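Local coordinates for sulfur oxidation protein soxB (Thermus thermophilus, PDB 2WDD) that hydrolyses a sulfur-sulfur bond as a thiosulfohydrolase of the sulfur oxidation pathway, acting on cysteine S-thiosulfonate and carrying two manganese ions, at residues E165-R170 with E228-G233. Residues are numbered along the deposited sequence; the frame is centred on the assembly and turned at random.
Sequences EWTLGR and ESFTEG
F230 lays one face of its ring against the backbone of T167. The T167 CA sits over that face, 4.0 Å from the ring centroid and 27° off the normal, a CH-pi contact. The T167 carbonyl lies over the same ring, offset toward the rim, with O 3.5 Å from F230 CZ. This oxygen also accepts a hydrogen bond from T428 OG1. T167 CB adds a looser touch at F230 CE2. At the base of the same side chain, W166 O comes within 3.2 Å of F230 CB. The F230 CG is anti to its own carbonyl carbon (chi1 -71°), beside the backbone N. W166 CB meets the methyl CG2 of T231.

The backbones come closest at G169 and F230. G169 is the N-cap of helix 170-179. The R170 N, in the first turn, gives a weak hydrogen bond to F230 O at 3.2 Å, bent to 124°. The same N also donates to a water, which in turn donates to S229 O at 2.8 Å.

The R170 chain is extended from CG to NE, and NE forms a salt bridge with E174. R170 has two conformers. In one, E232 O lies at the edge of the guanidinium, near its plane, 3.9 Å from NH2. In that conformer a water accepts from NH1 at 2.9 Å and donates weakly to G233 O.

E165 OE1 accepts hydrogen bonds from the backbone N of the manganese ligands H163 and D132, so segment 165-170 is second shell to the two-metal site. F230 and T231 of segment 228-233 pack against its other residues, an arrangement consistent with the metallophosphatase-like fold of the 5'-nucleotidase family.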
loop_
_atom_site.group_PDB
_atom_site.type_symbol
_atom_site.label_atom_id
_atom_site.label_comp_id
_atom_site.label_asym_id
_atom_site.label_seq_id
_atom_site.Cartn_x
_atom_site.Cartn_y
_atom_site.Cartn_z
ATOM N N GLU A 165 9.649 4.921 3.054
ATOM C CA GLU A 165 10.985 4.822 3.624
ATOM C C GLU A 165 11.428 6.191 4.135
ATOM O O GLU A 165 12.069 6.309 5.191
ATOM C CB GLU A 165 11.952 4.414 2.507
ATOM C CG GLU A 165 12.025 2.910 2.248
ATOM C CD GLU A 165 10.752 2.296 1.663
ATOM O OE1 GLU A 165 10.023 2.985 0.911
ATOM O OE2 GLU A 165 10.553 1.084 1.908
ATOM N N TRP A 166 11.094 7.226 3.375
ATOM C CA TRP A 166 11.518 8.572 3.732
ATOM C C TRP A 166 10.934 9.132 5.016
ATOM O O TRP A 166 11.397 10.171 5.485
ATOM C CB TRP A 166 11.312 9.525 2.567
ATOM C CG TRP A 166 12.168 9.115 1.404
ATOM C CD1 TRP A 166 11.789 8.335 0.350
ATOM C CD2 TRP A 166 13.580 9.324 1.263
ATOM N NE1 TRP A 166 12.875 8.064 -0.455
ATOM C CE2 TRP A 166 13.984 8.665 0.081
ATOM C CE3 TRP A 166 14.539 10.016 2.012
ATOM C CZ2 TRP A 166 15.299 8.705 -0.389
ATOM C CZ3 TRP A 166 15.851 10.026 1.559
ATOM C CH2 TRP A 166 16.216 9.385 0.364
ATOM N N THR A 167 9.921 8.469 5.580
ATOM C CA THR A 167 9.337 8.951 6.833
ATOM C C THR A 167 10.241 8.611 8.010
ATOM O O THR A 167 9.948 8.971 9.151
ATOM C CB THR A 167 7.882 8.486 7.047
ATOM O OG1 THR A 167 7.835 7.065 7.178
ATOM C CG2 THR A 167 6.997 8.940 5.892
ATOM N N LEU A 168 11.357 7.944 7.721
ATOM C CA LEU A 168 12.359 7.663 8.744
ATOM C C LEU A 168 13.309 8.857 8.810
ATOM O O LEU A 168 14.119 8.956 9.729
ATOM C CB LEU A 168 13.162 6.408 8.408
ATOM C CG LEU A 168 12.382 5.092 8.463
ATOM C CD1 LEU A 168 13.205 3.962 7.878
ATOM C CD2 LEU A 168 11.948 4.767 9.884
ATOM N N GLY A 169 13.214 9.744 7.824
ATOM C CA GLY A 169 14.082 10.908 7.706
ATOM C C GLY A 169 15.266 10.601 6.797
ATOM O O GLY A 169 15.721 9.463 6.740
ATOM N N ARG A 170 15.764 11.621 6.099
ATOM C CA ARG A 170 16.878 11.426 5.175
ATOM C C ARG A 170 18.105 10.795 5.822
ATOM O O ARG A 170 18.722 9.903 5.238
ATOM C CB ARG A 170 17.241 12.723 4.451
ATOM C CG ARG A 170 18.231 12.543 3.311
ATOM C CD ARG A 170 18.846 13.875 2.919
ATOM N NE ARG A 170 19.854 13.734 1.872
ATOM C CZ ARG A 170 20.134 14.676 0.979
ATOM N NH1 ARG A 170 21.068 14.469 0.060
ATOM N NH2 ARG A 170 19.475 15.826 1.003
ATOM N N GLU A 228 7.427 17.743 5.683
ATOM C CA GLU A 228 8.442 18.260 4.780
ATOM C C GLU A 228 9.850 18.067 5.311
ATOM O O GLU A 228 10.789 17.898 4.536
ATOM C CB GLU A 228 8.182 19.738 4.494
ATOM C CG GLU A 228 6.870 19.999 3.778
ATOM C CD GLU A 228 5.728 20.304 4.741
ATOM O OE1 GLU A 228 5.792 19.874 5.917
ATOM O OE2 GLU A 228 4.772 20.982 4.316
ATOM N N SER A 229 9.994 18.077 6.630
ATOM C CA SER A 229 11.301 17.938 7.253
ATOM C C SER A 229 12.003 16.634 6.887
ATOM O O SER A 229 13.229 16.562 6.875
ATOM C CB SER A 229 11.184 18.069 8.773
ATOM O OG SER A 229 10.419 17.008 9.317
ATOM N N PHE A 230 11.222 15.595 6.613
ATOM C CA PHE A 230 11.784 14.286 6.311
ATOM C C PHE A 230 12.587 14.257 5.013
ATOM O O PHE A 230 13.448 13.391 4.846
ATOM C CB PHE A 230 10.673 13.241 6.187
ATOM C CG PHE A 230 10.004 12.886 7.491
ATOM C CD1 PHE A 230 10.696 12.931 8.694
ATOM C CD2 PHE A 230 8.693 12.449 7.498
ATOM C CE1 PHE A 230 10.075 12.573 9.880
ATOM C CE2 PHE A 230 8.070 12.088 8.674
ATOM C CZ PHE A 230 8.758 12.148 9.870
ATOM N N THR A 231 12.237 15.134 4.073
ATOM C CA THR A 231 12.875 15.145 2.750
ATOM C C THR A 231 13.457 16.499 2.348
ATOM O O THR A 231 13.631 16.777 1.156
ATOM C CB THR A 231 11.893 14.671 1.663
ATOM O OG1 THR A 231 10.781 15.574 1.595
ATOM C CG2 THR A 231 11.382 13.270 1.966
ATOM N N GLU A 232 13.738 17.350 3.324
ATOM C CA GLU A 232 14.287 18.663 3.007
ATOM C C GLU A 232 15.593 18.523 2.223
ATOM O O GLU A 232 16.453 17.718 2.574
ATOM C CB GLU A 232 14.490 19.490 4.279
ATOM C CG GLU A 232 15.510 18.929 5.245
ATOM C CD GLU A 232 15.318 19.467 6.653
ATOM O OE1 GLU A 232 15.187 18.654 7.594
ATOM O OE2 GLU A 232 15.263 20.707 6.812
ATOM N N GLY A 233 15.710 19.275 1.132
ATOM C CA GLY A 233 16.895 19.239 0.291
ATOM C C GLY A 233 16.722 18.327 -0.904
ATOM O O GLY A 233 17.538 18.334 -1.828
HETATM O O HOH W 1 20.527 16.878 -1.544
HETATM O O HOH W 2 15.273 14.586 7.019
#